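HMG-CoA Lyase (Bacillus subtilis subsp. subtilis, PDB 1YDO) belongs to the HMGL-like family and folds as a TIM barrel, with parallel strands inside a layer of helices. Local coordinates at residues Glu46-Val51 with Arg60-Val65; Ala140-Val145 with Leu174-Thr179; Ile204-His209 with Met225-Phe230. All blocks are in the same frame, centred on the assembly; numbering follows the deposited sequence.

How the interactions relate
All three contacts are buried, and each lies in a beta-alpha-beta unit of the same parallel barrel sheet. Interaction 1 joins strand 44-49 to helix 62-68 and is held by van der Waals packing and a CH-pi contact, without hydrogen bonds between the segments. Interactions 2 and 3 join neighbouring strands. Interaction 2 is the more polar, with a ladder of backbone bonds that extends into the loops. Interaction 3 has a single backbone bond between its segments and more apolar packing. Strands 174-177 and 204-207 are neighbours in the sheet, so interactions 2 and 3 adjoin, their centres about 10 Å apart. Interaction 1 lies across the chain's centre from interaction 3, but its Glu46 touches Tyr141 of interaction 2.

Interaction 1: residues Glu46-Val51 with Arg60-Val65; sequences EITSFV and RDAIDV
In the beta-alpha-beta unit of strand 44-49, helix 62-68 and strand 76-80, Ala62 packs against Thr48, Ser49 and Phe50. It is the first residue of the helix, and its CB touches all three. Ala62 CB lies 3.2 Å from Thr48 OG1 and also 3.2 Å from the carbonyl oxygen Ser49 O. The Thr48 hydroxyl is placed there by its first torsion, with OG1 anti to the backbone N (chi1 180°). The same methyl sits over one face of the Phe50 ring, offset toward the rim. This is a CH-pi contact, with Ala62 CB 4.3 Å from the ring centroid and 24° off the normal. Ile63 meets the ring differently. Its CG2 comes in at the edge, in the ring plane, 3.5 Å from Phe50 CE2. Val65 also turns toward Thr48.

Each segment also has a bond of its own. Ser49 OG accepts a bond from Val51 N at 3.2 Å, an ST turn just where the strand ends. In the helix, Val65 N bonds to Asp61 O at 2.8 Å. Asp61 holds the N-cap position without a side-chain capping bond, and its OD1 forms a salt bridge with Lys30. Helix 27-38 packs on Val65 through Ile31 and Ile34, while Phe50 also touches Ala90 of helix 84-93. Such packing of a helix start on a strand end belongs to the outer, helix-covered side of a TIM barrel.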
loop_
_atom_site.group_PDB
_atom_site.type_symbol
_atom_site.label_atom_id
_atom_site.label_comp_id
_atom_site.label_asym_id
_atom_site.label_seq_id
_atom_site.Cartn_x
_atom_site.Cartn_y
_atom_site.Cartn_z
ATOM N N GLU A 46 16.008 5.738 15.568
ATOM C CA GLU A 46 16.426 4.762 16.565
ATOM C C GLU A 46 17.688 4.093 16.035
ATOM O O GLU A 46 17.605 3.111 15.307
ATOM C CB GLU A 46 15.378 3.697 16.769
ATOM C CG GLU A 46 14.157 4.188 17.449
ATOM C CD GLU A 46 13.327 3.045 18.015
ATOM O OE1 GLU A 46 12.195 3.302 18.493
ATOM O OE2 GLU A 46 13.804 1.888 17.987
ATOM N N ILE A 47 18.853 4.615 16.398
ATOM C CA ILE A 47 20.105 4.059 15.911
ATOM C C ILE A 47 20.328 2.586 16.220
ATOM O O ILE A 47 20.939 1.878 15.425
ATOM C CB ILE A 47 21.291 4.841 16.460
ATOM C CG1 ILE A 47 21.280 4.780 17.987
ATOM C CG2 ILE A 47 21.226 6.283 15.993
ATOM C CD1 ILE A 47 22.498 5.406 18.622
ATOM N N THR A 48 19.839 2.113 17.361
ATOM C CA THR A 48 20.041 0.711 17.721
ATOM C C THR A 48 19.239 0.280 18.939
ATOM O O THR A 48 18.462 1.061 19.496
ATOM C CB THR A 48 21.502 0.438 18.048
ATOM O OG1 THR A 48 21.672 -0.941 18.398
ATOM C CG2 THR A 48 21.932 1.302 19.228
ATOM N N SER A 49 19.446 -0.971 19.347
ATOM C CA SER A 49 18.769 -1.548 20.508
ATOM C C SER A 49 19.788 -2.050 21.515
ATOM O O SER A 49 20.788 -2.667 21.144
ATOM C CB SER A 49 17.867 -2.715 20.090
ATOM O OG SER A 49 17.522 -3.523 21.201
ATOM N N PHE A 50 19.533 -1.786 22.792
ATOM C CA PHE A 50 20.437 -2.228 23.841
ATOM C C PHE A 50 19.946 -3.469 24.552
ATOM O O PHE A 50 20.162 -3.641 25.751
ATOM C CB PHE A 50 20.692 -1.104 24.847
ATOM C CG PHE A 50 21.584 -0.036 24.321
ATOM C CD1 PHE A 50 21.059 1.092 23.717
ATOM C CD2 PHE A 50 22.957 -0.189 24.362
ATOM C CE1 PHE A 50 21.902 2.060 23.160
ATOM C CE2 PHE A 50 23.802 0.771 23.805
ATOM C CZ PHE A 50 23.277 1.890 23.204
ATOM N N VAL A 51 19.258 -4.326 23.812
ATOM C CA VAL A 51 18.804 -5.579 24.382
ATOM C C VAL A 51 20.064 -6.455 24.384
ATOM O O VAL A 51 20.936 -6.256 23.541
ATOM C CB VAL A 51 17.743 -6.227 23.488
ATOM C CG1 VAL A 51 17.347 -7.592 24.038
ATOM C CG2 VAL A 51 16.554 -5.316 23.383
ATOM N N ARG A 60 24.588 -6.563 17.772
ATOM C CA ARG A 60 25.484 -6.720 18.910
ATOM C C ARG A 60 26.427 -5.537 19.049
ATOM O O ARG A 60 27.052 -5.350 20.094
ATOM C CB ARG A 60 26.284 -8.018 18.785
ATOM C CG ARG A 60 26.853 -8.290 17.411
ATOM C CD ARG A 60 27.343 -9.733 17.323
ATOM N NE ARG A 60 27.636 -10.173 15.948
ATOM C CZ ARG A 60 28.729 -9.853 15.247
ATOM N NH1 ARG A 60 29.667 -9.077 15.779
ATOM N NH2 ARG A 60 28.884 -10.314 14.007
ATOM N N ASP A 61 26.507 -4.728 17.996
ATOM C CA ASP A 61 27.384 -3.562 17.994
ATOM C C ASP A 61 26.677 -2.288 18.406
ATOM O O ASP A 61 27.075 -1.194 18.010
ATOM C CB ASP A 61 28.021 -3.384 16.606
ATOM C CG ASP A 61 26.995 -3.344 15.480
ATOM O OD1 ASP A 61 27.423 -3.398 14.308
ATOM O OD2 ASP A 61 25.779 -3.256 15.767
ATOM N N ALA A 62 25.643 -2.430 19.224
ATOM C CA ALA A 62 24.878 -1.272 19.668
ATOM C C ALA A 62 25.751 -0.160 20.251
ATOM O O ALA A 62 25.746 0.967 19.754
ATOM C CB ALA A 62 23.828 -1.698 20.694
ATOM N N ILE A 63 26.487 -0.475 21.314
ATOM C CA ILE A 63 27.338 0.512 21.966
ATOM C C ILE A 63 28.370 1.125 21.014
ATOM O O ILE A 63 28.709 2.303 21.131
ATOM C CB ILE A 63 28.063 -0.097 23.187
ATOM C CG1 ILE A 63 28.544 -1.520 22.875
ATOM C CG2 ILE A 63 27.147 -0.072 24.393
ATOM C CD1 ILE A 63 27.439 -2.576 22.799
ATOM N N ASP A 64 28.858 0.321 20.076
ATOM C CA ASP A 64 29.837 0.789 19.106
ATOM C C ASP A 64 29.216 1.771 18.104
ATOM O O ASP A 64 29.784 2.834 17.807
ATOM C CB ASP A 64 30.450 -0.398 18.347
ATOM C CG ASP A 64 31.353 -1.261 19.221
ATOM O OD1 ASP A 64 32.366 -0.747 19.745
ATOM O OD2 ASP A 64 31.050 -2.461 19.388
ATOM N N VAL A 65 28.044 1.419 17.584
ATOM C CA VAL A 65 27.374 2.279 16.621
ATOM C C VAL A 65 26.888 3.548 17.285
ATOM O O VAL A 65 26.916 4.617 16.687
ATOM C CB VAL A 65 26.165 1.559 15.936
ATOM C CG1 VAL A 65 25.143 1.136 16.971
ATOM C CG2 VAL A 65 25.514 2.487 14.911
#

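Interaction 2: residues Ala140-Val145 with Leu174-Thr179; sequences AYLSTV and LSLGDT
Ala140, Tyr141 and Leu142 pair in parallel register with Leu174, Ser175 and Leu176, and the axes of these short strands approach to 4.8 Å with 23° between their directions. Ser175 uses both of its backbone polar groups: its N donates to Ala140 O at 2.7 Å, and its O accepts from Leu142 N at 3.0 Å. Gly177 N continues the ladder to Leu142 O at 3.1 Å. A weak bond from Val145 N to Gly177 O follows in the loop.

Tyr141 and Ser175 share one face of the sheet. Ser175 OG is anti to its backbone N (chi1 178°) and lies 3.5 Å from Tyr141 CE1, approaching the ring obliquely. Its hydrogen-bond partner is Asp231 OD1. The Tyr141 ring also meets that of His207. This is the inside of the TIM barrel, and strands 137-143 and 174-177 are two adjacent staves joined by helix 156-169.

On the other face, Leu142 and Leu174 cross obliquely, with Leu142 CB 3.5 Å from Leu174 CD2. Leu142 and Leu174 both touch Ser163 of helix 156-169. Farther along, Val145 CG2 rests 3.8 Å from Leu176 CB. Past the strand ends, Thr179 OG1 accepts from Thr144 N at 3.1 Å, with an N-H...O angle of 144°. The hydroxyl of Thr144 is hydrogen-bonded to Gly147 O.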
loop_
_atom_site.group_PDB
_atom_site.type_symbol
_atom_site.label_atom_id
_atom_site.label_comp_id
_atom_site.label_asym_id
_atom_site.label_seq_id
_atom_site.Cartn_x
_atom_site.Cartn_y
_atom_site.Cartn_z
ATOM N N ALA A 140 7.313 4.976 24.822
ATOM C CA ALA A 140 6.875 3.598 25.012
ATOM C C ALA A 140 6.393 2.970 23.703
ATOM O O ALA A 140 5.759 3.622 22.872
ATOM C CB ALA A 140 5.767 3.537 26.068
ATOM N N TYR A 141 6.696 1.687 23.549
ATOM C CA TYR A 141 6.334 0.925 22.372
ATOM C C TYR A 141 5.360 -0.167 22.758
ATOM O O TYR A 141 5.779 -1.256 23.139
ATOM C CB TYR A 141 7.582 0.276 21.793
ATOM C CG TYR A 141 8.025 0.842 20.476
ATOM C CD1 TYR A 141 7.193 0.775 19.366
ATOM C CD2 TYR A 141 9.283 1.438 20.335
ATOM C CE1 TYR A 141 7.591 1.282 18.154
ATOM C CE2 TYR A 141 9.697 1.950 19.117
ATOM C CZ TYR A 141 8.842 1.867 18.034
ATOM O OH TYR A 141 9.218 2.362 16.815
ATOM N N LEU A 142 4.069 0.106 22.676
ATOM C CA LEU A 142 3.088 -0.913 23.023
ATOM C C LEU A 142 2.819 -1.734 21.759
ATOM O O LEU A 142 2.362 -1.203 20.752
ATOM C CB LEU A 142 1.810 -0.238 23.502
ATOM C CG LEU A 142 1.027 -0.982 24.576
ATOM C CD1 LEU A 142 -0.289 -0.260 24.810
ATOM C CD2 LEU A 142 0.777 -2.413 24.155
ATOM N N SER A 143 3.099 -3.028 21.796
ATOM C CA SER A 143 2.886 -3.827 20.610
ATOM C C SER A 143 1.647 -4.684 20.703
ATOM O O SER A 143 1.004 -4.754 21.749
ATOM C CB SER A 143 4.093 -4.713 20.325
ATOM O OG SER A 143 4.307 -5.620 21.376
ATOM N N THR A 144 1.322 -5.318 19.579
ATOM C CA THR A 144 0.172 -6.196 19.430
ATOM C C THR A 144 -1.145 -5.529 19.852
ATOM O O THR A 144 -2.029 -6.181 20.405
ATOM C CB THR A 144 0.411 -7.522 20.206
ATOM O OG1 THR A 144 -0.550 -8.498 19.796
ATOM C CG2 THR A 144 0.294 -7.312 21.691
ATOM N N VAL A 145 -1.283 -4.233 19.560
ATOM C CA VAL A 145 -2.494 -3.507 19.922
ATOM C C VAL A 145 -3.629 -3.731 18.930
ATOM O O VAL A 145 -4.792 -3.511 19.256
ATOM C CB VAL A 145 -2.233 -1.986 20.045
ATOM C CG1 VAL A 145 -1.119 -1.731 21.026
ATOM C CG2 VAL A 145 -1.890 -1.401 18.710
ATOM N N LEU A 174 3.305 7.385 23.367
ATOM C CA LEU A 174 2.983 5.979 23.372
ATOM C C LEU A 174 2.804 5.526 21.924
ATOM O O LEU A 174 1.831 5.880 21.265
ATOM C CB LEU A 174 1.709 5.752 24.163
ATOM C CG LEU A 174 1.497 4.393 24.805
ATOM C CD1 LEU A 174 0.084 4.339 25.355
ATOM C CD2 LEU A 174 1.692 3.282 23.794
ATOM N N SER A 175 3.744 4.733 21.423
ATOM C CA SER A 175 3.667 4.283 20.040
ATOM C C SER A 175 2.954 2.956 19.946
ATOM O O SER A 175 3.478 1.932 20.375
ATOM C CB SER A 175 5.075 4.185 19.445
ATOM O OG SER A 175 5.048 3.713 18.123
ATOM N N LEU A 176 1.750 2.987 19.380
ATOM C CA LEU A 176 0.922 1.783 19.201
ATOM C C LEU A 176 1.317 1.082 17.916
ATOM O O LEU A 176 1.418 1.715 16.878
ATOM C CB LEU A 176 -0.552 2.175 19.109
ATOM C CG LEU A 176 -0.995 3.178 20.167
ATOM C CD1 LEU A 176 -2.400 3.620 19.859
ATOM C CD2 LEU A 176 -0.898 2.555 21.543
ATOM N N GLY A 177 1.512 -0.225 17.974
ATOM C CA GLY A 177 1.909 -0.911 16.772
ATOM C C GLY A 177 1.067 -2.080 16.308
ATOM O O GLY A 177 0.358 -2.728 17.080
ATOM N N ASP A 178 1.165 -2.341 15.007
ATOM C CA ASP A 178 0.463 -3.435 14.358
ATOM C C ASP A 178 1.499 -4.513 14.096
ATOM O O ASP A 178 2.049 -4.613 13.007
ATOM C CB ASP A 178 -0.129 -2.968 13.029
ATOM C CG ASP A 178 -0.961 -4.048 12.353
ATOM O OD1 ASP A 178 -1.343 -3.861 11.178
ATOM O OD2 ASP A 178 -1.237 -5.082 13.004
ATOM N N THR A 179 1.762 -5.320 15.107
ATOM C CA THR A 179 2.753 -6.360 14.974
ATOM C C THR A 179 2.475 -7.330 13.829
ATOM O O THR A 179 3.217 -7.358 12.840
ATOM C CB THR A 179 2.896 -7.134 16.286
ATOM O OG1 THR A 179 3.188 -6.211 17.336
ATOM C CG2 THR A 179 4.013 -8.145 16.192
#

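Interaction 3: residues Ile204-His209 with Met225-Phe230; sequences IALHFH and MGITVF
Val229 O is approached by two groups of strand 204-207. Leu206 N donates a hydrogen bond to it at 3.0 Å, with an N-H...O angle of 156°. Ala205 CA adds a CA-H...O contact to the same oxygen at 3.4 Å. A second contact of this kind runs the other way, from Phe230 CA to Leu206 O at 3.5 Å. Leu206 and Phe230 are paired in a parallel bridge.

Their side chains lie side by side and point the same way. The Phe230 ring reaches Leu206 through its CD1, 3.8 Å from Leu206 CB, while its CE1 touches Leu206 CD1. Phe230 CG stands anti to the carbonyl carbon, beside the backbone N (chi1 -67°), which turns the ring toward the side chain of Leu206. Phe208 meets this ring edge to edge. Phe208 CE2 is 4.3 Å from Phe230 CE1, each atom near the plane of the other ring. Ile227 CG1 packs against two residues, 4.2 Å from Ile204 CG2 and also 4.2 Å from Leu206 CD1. On the other face of the sheet, Ala205 CB lies against Val229 CG1.

The chain arrives from helix 215-225 through Gly226. Its phi is positive, and at its backbone angles a CB would be jammed against the carbonyl oxygen of Met225, which calls for glycine. The chain then enters strand 229-232. Leu206 and Phe230 both touch Ala222 of that helix, which covers their face of the sheet. Ile227 also reaches Leu192 of helix 185-196. In the TIM barrel, strand 204-207 lies between strand 174-177 and strand 229-232.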
loop_
_atom_site.group_PDB
_atom_site.type_symbol
_atom_site.label_atom_id
_atom_site.label_comp_id
_atom_site.label_asym_id
_atom_site.label_seq_id
_atom_site.Cartn_x
_atom_site.Cartn_y
_atom_site.Cartn_z
ATOM N N ILE A 204 0.530 10.354 20.860
ATOM C CA ILE A 204 0.295 9.016 20.353
ATOM C C ILE A 204 0.859 8.828 18.949
ATOM O O ILE A 204 0.541 9.586 18.032
ATOM C CB ILE A 204 -1.204 8.688 20.355
ATOM C CG1 ILE A 204 -1.680 8.508 21.789
ATOM C CG2 ILE A 204 -1.463 7.434 19.560
ATOM C CD1 ILE A 204 -3.182 8.387 21.927
ATOM N N ALA A 205 1.708 7.816 18.791
ATOM C CA ALA A 205 2.319 7.521 17.505
ATOM C C ALA A 205 1.837 6.171 16.995
ATOM O O ALA A 205 1.344 5.342 17.765
ATOM C CB ALA A 205 3.812 7.516 17.640
ATOM N N LEU A 206 1.990 5.960 15.692
ATOM C CA LEU A 206 1.575 4.715 15.092
ATOM C C LEU A 206 2.686 4.002 14.334
ATOM O O LEU A 206 3.404 4.606 13.545
ATOM C CB LEU A 206 0.379 4.945 14.175
ATOM C CG LEU A 206 -0.921 5.181 14.920
ATOM C CD1 LEU A 206 -2.025 5.407 13.908
ATOM C CD2 LEU A 206 -1.257 4.001 15.813
ATOM N N HIS A 207 2.823 2.708 14.597
ATOM C CA HIS A 207 3.821 1.897 13.947
ATOM C C HIS A 207 3.076 0.803 13.183
ATOM O O HIS A 207 2.728 -0.219 13.756
ATOM C CB HIS A 207 4.738 1.275 14.995
ATOM C CG HIS A 207 5.988 0.657 14.420
ATOM N ND1 HIS A 207 6.954 0.069 15.204
ATOM C CD2 HIS A 207 6.427 0.553 13.140
ATOM C CE1 HIS A 207 7.941 -0.375 14.434
ATOM N NE2 HIS A 207 7.648 -0.095 13.182
ATOM N N PHE A 208 2.806 1.031 11.901
ATOM C CA PHE A 208 2.111 0.043 11.096
ATOM C C PHE A 208 3.055 -0.877 10.317
ATOM O O PHE A 208 4.149 -0.475 9.902
ATOM C CB PHE A 208 1.181 0.733 10.105
ATOM C CG PHE A 208 -0.010 1.372 10.742
ATOM C CD1 PHE A 208 -0.921 0.610 11.474
ATOM C CD2 PHE A 208 -0.217 2.743 10.625
ATOM C CE1 PHE A 208 -2.022 1.204 12.084
ATOM C CE2 PHE A 208 -1.309 3.351 11.226
ATOM C CZ PHE A 208 -2.218 2.580 11.961
ATOM N N HIS A 209 2.621 -2.117 10.113
ATOM C CA HIS A 209 3.392 -3.097 9.343
ATOM C C HIS A 209 2.566 -3.430 8.103
ATOM O O HIS A 209 1.468 -3.964 8.231
ATOM C CB HIS A 209 3.620 -4.368 10.173
ATOM C CG HIS A 209 4.772 -4.274 11.125
ATOM N ND1 HIS A 209 5.065 -5.259 12.034
ATOM C CD2 HIS A 209 5.701 -3.301 11.301
ATOM C CE1 HIS A 209 6.129 -4.901 12.741
ATOM N NE2 HIS A 209 6.530 -3.719 12.313
HETATM N N MSE A 225 -7.949 10.990 11.984
HETATM C CA MSE A 225 -8.325 11.000 13.384
HETATM C C MSE A 225 -7.548 12.038 14.172
HETATM O O MSE A 225 -7.999 12.461 15.231
HETATM C CB MSE A 225 -8.097 9.626 14.014
HETATM C CG MSE A 225 -8.945 8.501 13.420
HETATM SE SE MSE A 225 -10.863 8.824 13.616
HETATM C CE MSE A 225 -10.830 9.212 15.529
ATOM N N GLY A 226 -6.370 12.421 13.673
ATOM C CA GLY A 226 -5.553 13.413 14.362
ATOM C C GLY A 226 -4.105 13.039 14.664
ATOM O O GLY A 226 -3.279 13.909 14.938
ATOM N N ILE A 227 -3.788 11.750 14.633
ATOM C CA ILE A 227 -2.419 11.313 14.897
ATOM C C ILE A 227 -1.501 12.035 13.912
ATOM O O ILE A 227 -1.858 12.208 12.750
ATOM C CB ILE A 227 -2.267 9.773 14.703
ATOM C CG1 ILE A 227 -2.816 9.016 15.909
ATOM C CG2 ILE A 227 -0.821 9.414 14.531
ATOM C CD1 ILE A 227 -4.285 9.049 16.026
ATOM N N THR A 228 -0.327 12.455 14.364
ATOM C CA THR A 228 0.591 13.160 13.484
ATOM C C THR A 228 2.005 12.605 13.611
ATOM O O THR A 228 2.971 13.199 13.129
ATOM C CB THR A 228 0.607 14.682 13.806
ATOM O OG1 THR A 228 1.016 14.890 15.173
ATOM C CG2 THR A 228 -0.791 15.290 13.607
ATOM N N VAL A 229 2.112 11.456 14.257
ATOM C CA VAL A 229 3.394 10.806 14.446
ATOM C C VAL A 229 3.361 9.404 13.859
ATOM O O VAL A 229 2.549 8.563 14.252
ATOM C CB VAL A 229 3.734 10.707 15.945
ATOM C CG1 VAL A 229 5.143 10.179 16.137
ATOM C CG2 VAL A 229 3.573 12.059 16.589
ATOM N N PHE A 230 4.248 9.139 12.916
ATOM C CA PHE A 230 4.265 7.821 12.315
ATOM C C PHE A 230 5.657 7.261 12.207
ATOM O O PHE A 230 6.597 7.958 11.840
ATOM C CB PHE A 230 3.606 7.885 10.951
ATOM C CG PHE A 230 2.138 8.185 11.020
ATOM C CD1 PHE A 230 1.214 7.167 11.243
ATOM C CD2 PHE A 230 1.680 9.488 10.881
ATOM C CE1 PHE A 230 -0.158 7.442 11.324
ATOM C CE2 PHE A 230 0.318 9.779 10.960
ATOM C CZ PHE A 230 -0.606 8.750 11.181
#